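Local structure of prephenate dehydrogenase (2G5C) at the interface of chains A and B. The protein catalyses the NAD(+)-dependent oxidative decarboxylation of prephenate to 3-(4-hydroxyphenyl)pyruvate, a step of L-tyrosine biosynthesis. Coordinates in Å, arbitrary orientation; residue numbers count along the deposited sequence, not the author numbering. Chains: chain A/B, prephenate dehydrogenase.

Contact 1: the interface of chains A and B. Residues chain A 193, 245, 248-249, 252; chain B 248-249, 252-253, 256.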
# COMPACT_ATOMS: atom_id res chain seq x y z
N ALA A 193 -8.87 -6.38 5.83
CA ALA A 193 -9.92 -5.67 6.55
C ALA A 193 -10.45 -4.47 5.76
O ALA A 193 -11.64 -4.18 5.79
CB ALA A 193 -9.42 -5.22 7.92
N ILE A 245 -2.10 -6.46 15.74
CA ILE A 245 -3.39 -5.83 15.46
C ILE A 245 -3.80 -4.93 16.62
O ILE A 245 -4.33 -3.85 16.41
CB ILE A 245 -4.50 -6.87 15.21
CG1 ILE A 245 -4.26 -7.59 13.89
CG2 ILE A 245 -5.87 -6.19 15.21
CD1 ILE A 245 -5.29 -8.68 13.57
N PHE A 248 -1.67 -1.89 16.54
CA PHE A 248 -2.14 -1.05 15.45
C PHE A 248 -3.41 -0.29 15.84
O PHE A 248 -3.54 0.91 15.56
CB PHE A 248 -2.42 -1.91 14.21
CG PHE A 248 -3.17 -1.18 13.13
CD1 PHE A 248 -2.54 -0.22 12.34
CD2 PHE A 248 -4.53 -1.42 12.93
CE1 PHE A 248 -3.25 0.50 11.37
CE2 PHE A 248 -5.26 -0.71 11.96
CZ PHE A 248 -4.62 0.25 11.18
N GLU A 249 -4.36 -0.97 16.48
CA GLU A 249 -5.58 -0.30 16.87
C GLU A 249 -5.32 0.77 17.92
O GLU A 249 -6.09 1.72 18.04
CB GLU A 249 -6.63 -1.32 17.35
CG GLU A 249 -7.06 -2.26 16.24
CD GLU A 249 -8.17 -3.22 16.65
OE1 GLU A 249 -8.08 -3.77 17.76
OE2 GLU A 249 -9.10 -3.43 15.84
N LEU A 252 -4.18 3.72 15.75
CA LEU A 252 -5.31 4.24 14.98
C LEU A 252 -6.32 4.95 15.89
O LEU A 252 -6.90 5.96 15.51
CB LEU A 252 -5.98 3.10 14.20
CG LEU A 252 -7.23 3.45 13.37
CD1 LEU A 252 -6.91 4.59 12.41
CD2 LEU A 252 -7.73 2.21 12.60
N PHE B 248 -14.21 0.56 9.61
CA PHE B 248 -13.01 -0.22 9.37
C PHE B 248 -12.68 -1.07 10.60
O PHE B 248 -12.35 -2.24 10.47
CB PHE B 248 -11.83 0.71 9.05
CG PHE B 248 -10.49 0.02 9.05
CD1 PHE B 248 -10.16 -0.88 8.05
CD2 PHE B 248 -9.58 0.23 10.09
CE1 PHE B 248 -8.94 -1.56 8.07
CE2 PHE B 248 -8.36 -0.44 10.13
CZ PHE B 248 -8.04 -1.35 9.12
N GLU B 249 -12.76 -0.46 11.77
CA GLU B 249 -12.46 -1.17 13.00
C GLU B 249 -13.43 -2.32 13.22
O GLU B 249 -13.07 -3.35 13.80
CB GLU B 249 -12.46 -0.20 14.19
CG GLU B 249 -11.33 0.83 14.07
CD GLU B 249 -11.12 1.66 15.33
OE1 GLU B 249 -12.10 2.24 15.84
OE2 GLU B 249 -9.97 1.75 15.79
N LEU B 252 -12.04 -5.00 10.93
CA LEU B 252 -10.79 -5.53 11.46
C LEU B 252 -11.06 -6.37 12.71
O LEU B 252 -10.42 -7.40 12.92
CB LEU B 252 -9.82 -4.39 11.80
CG LEU B 252 -8.48 -4.75 12.45
CD1 LEU B 252 -7.72 -5.77 11.62
CD2 LEU B 252 -7.65 -3.49 12.62
N ASN B 253 -11.99 -5.92 13.54
CA ASN B 253 -12.31 -6.66 14.75
C ASN B 253 -12.98 -7.98 14.42
O ASN B 253 -12.88 -8.94 15.20
CB ASN B 253 -13.18 -5.81 15.67
CG ASN B 253 -12.37 -4.79 16.44
OD1 ASN B 253 -12.91 -3.80 16.95
ND2 ASN B 253 -11.06 -5.02 16.53
N LYS B 256 -10.17 -10.17 13.49
CA LYS B 256 -9.49 -10.47 14.74
C LYS B 256 -10.13 -11.66 15.46
O LYS B 256 -9.43 -12.57 15.90
CB LYS B 256 -9.50 -9.23 15.63
CG LYS B 256 -8.58 -9.30 16.83
CD LYS B 256 -8.42 -7.95 17.52
CE LYS B 256 -9.74 -7.41 18.03
NZ LYS B 256 -9.54 -6.14 18.80
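A:Phe248 and B:Phe248 meet tip to tip near the two-fold axis of the dimer, where helix 238-260 of each chain faces its own copy. Each ring presents an edge, and the contact runs from CE2 of A:Phe248 to CE2 of B:Phe248 at 3.6 Å, each of these carbons lying in the plane of the opposite ring. In both chains CG stands anti to the backbone N (chi1 168° in A:Phe248), which sends the ring from its helix toward the partner. Phenylalanine suits the place because a long, rigid, apolar group can reach from one helix to the other. A leucine fills the flank of each ring: CD2 of A:Leu252 lies 3.7 Å from CE2 of B:Phe248, and B:Leu252 does the same for A:Phe248. On its other side B:Phe248 reaches helix 173-201, its CE1 lying 3.7 Å from CB of A:Ala193; a methyl is small enough to let the ring and the backbone of B:Leu252 come close.

A:Glu249 shows how the apolar core gives way to a polar rim. From CB the chain runs on extended (chi2 -176°). Its CG packs 3.9 Å from CD2 of B:Leu252, an aliphatic contact that a long acidic residue can afford. At the tip OE1 accepts a hydrogen bond, also a salt bridge, from NZ of B:Lys256 at 3.0 Å through its syn lone pair. The lysine bends at chi3, and its CD rests against CG2 of A:Ile245, apolar against apolar. OE2 comes within 2.6 Å of ND2 of B:Asn253, but the amide hydrogens are not aimed at it, so the pair is no hydrogen bond; carboxylate and amide planes stand 88° apart. OE2 also lies 3.5 Å from the CD2 methyl of B:Leu252. The lysine's charge probably also eases the proximity of two acids, since OE2 of A:Glu249 lies 5.2 Å from OE2 of B:Glu249.

Contact 2: the interface of chains A and B. Residues chain A 182, 186, 247-248, 251; chain B 193-194, 196-197, 201.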
# COMPACT_ATOMS: atom_id res chain seq x y z
N VAL A 182 4.61 -7.94 12.80
CA VAL A 182 4.26 -6.53 12.74
C VAL A 182 4.49 -5.86 11.38
O VAL A 182 3.62 -5.15 10.88
CB VAL A 182 5.03 -5.71 13.82
CG1 VAL A 182 4.53 -4.26 13.84
CG2 VAL A 182 4.84 -6.35 15.20
N LEU A 186 0.67 -7.94 9.88
CA LEU A 186 -0.26 -6.87 10.24
C LEU A 186 -0.70 -6.08 9.01
O LEU A 186 -1.89 -5.86 8.80
CB LEU A 186 0.38 -5.93 11.27
CG LEU A 186 -0.32 -4.59 11.52
CD1 LEU A 186 -1.73 -4.82 12.06
CD2 LEU A 186 0.52 -3.76 12.49
N GLY A 247 -1.74 -3.54 18.72
CA GLY A 247 -0.82 -2.42 18.73
C GLY A 247 -1.28 -1.39 17.71
O GLY A 247 -1.29 -0.18 17.98
N PHE A 248 -1.67 -1.89 16.54
CA PHE A 248 -2.14 -1.05 15.45
C PHE A 248 -3.41 -0.29 15.84
O PHE A 248 -3.54 0.91 15.56
CB PHE A 248 -2.42 -1.91 14.21
CG PHE A 248 -3.17 -1.18 13.13
CD1 PHE A 248 -2.54 -0.22 12.34
CD2 PHE A 248 -4.53 -1.42 12.93
CE1 PHE A 248 -3.25 0.50 11.37
CE2 PHE A 248 -5.26 -0.71 11.96
CZ PHE A 248 -4.62 0.25 11.18
N SER A 251 -2.64 2.73 17.90
CA SER A 251 -2.17 3.87 17.12
C SER A 251 -3.31 4.53 16.34
O SER A 251 -3.39 5.76 16.28
CB SER A 251 -1.07 3.45 16.14
OG SER A 251 0.16 3.24 16.80
N ALA B 193 -1.30 5.43 10.76
CA ALA B 193 -1.30 4.61 11.96
C ALA B 193 -0.39 3.39 11.85
O ALA B 193 0.20 2.96 12.84
CB ALA B 193 -2.73 4.17 12.29
N LEU B 194 -0.27 2.83 10.65
CA LEU B 194 0.61 1.67 10.46
C LEU B 194 2.04 2.09 10.75
O LEU B 194 2.80 1.35 11.37
CB LEU B 194 0.51 1.14 9.03
CG LEU B 194 -0.54 0.05 8.78
CD1 LEU B 194 -0.66 -0.23 7.28
CD2 LEU B 194 -0.14 -1.21 9.53
N ASP B 196 2.91 4.64 12.66
CA ASP B 196 2.96 4.95 14.08
C ASP B 196 3.09 3.68 14.92
O ASP B 196 3.70 3.69 15.98
CB ASP B 196 1.71 5.72 14.51
CG ASP B 196 1.85 6.29 15.90
OD1 ASP B 196 2.71 7.18 16.08
OD2 ASP B 196 1.11 5.85 16.80
N THR B 197 2.50 2.59 14.43
CA THR B 197 2.57 1.31 15.12
C THR B 197 4.00 0.82 15.29
O THR B 197 4.37 0.34 16.35
CB THR B 197 1.77 0.23 14.37
OG1 THR B 197 0.38 0.57 14.36
CG2 THR B 197 1.95 -1.12 15.04
N MSE B 201 5.79 -0.30 18.72
CA MSE B 201 6.08 -1.71 18.87
C MSE B 201 7.56 -2.05 18.71
O MSE B 201 7.96 -3.21 18.77
CB MSE B 201 5.21 -2.53 17.93
CG MSE B 201 3.74 -2.43 18.34
SE MSE B 201 2.57 -3.69 17.47
CE MSE B 201 3.17 -5.28 18.42
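This is a helix-against-helix patch of the two-fold homodimer interface within the family's dimerization region, and it joins the subunits by fitting helix 173-200 of chain B against helices 173-201 and 238-260 of chain A. B:Leu194 comes in obliquely at the CD1-CE1 edge of A:Phe248, off the plane of the ring, with its CG 3.8 Å from CE1, while its CD2 also touches A:Leu186; a branched apolar tip can serve both neighbours at once. Farther along, the flexible side chain of B:Met201, a selenomethionine, bends at chi3 (72°) to bring CE 3.8 Å from CG2 of A:Val182. Its selenium lies beside CA of A:Gly247, where the lack of a side chain permits the approach.

The polar end belongs to A:Ser251, whose short hydroxyl suits a close helix crossing: OG donates a hydrogen bond of 2.8 Å to OD2 of B:Asp196. The aspartate's CG is anti to its backbone N (chi1 -169°), carrying the carboxylate toward the serine, which meets OD2 on the anti side, 26° out of the carboxylate plane. An alanine in place of B:Asp196 would probably leave the hydroxyl of A:Ser251 without this acceptor and free to turn. OG1 of B:Thr197 rests against CA of A:Phe248 while donating a hydrogen bond back to the carbonyl O of B:Ala193 at 2.8 Å.

Contact 1 and contact 2 lie about 10 Å apart, measured between the centres of their C-alpha atoms, and share A:Phe248. This residue places one edge of its ring toward the two-fold axis in contact 1 and the other against helix 173-200 of chain B in contact 2, so the apolar parts of the two patches are probably continuous through this ring. A:Ala193 in contact 1 and B:Ala193 in contact 2 are twins under the two-fold. Helix 173-201 of chain A, 173-200 of chain B and helix 238-260 of both pack across the subunit boundary, which is likely to tie the subunits together.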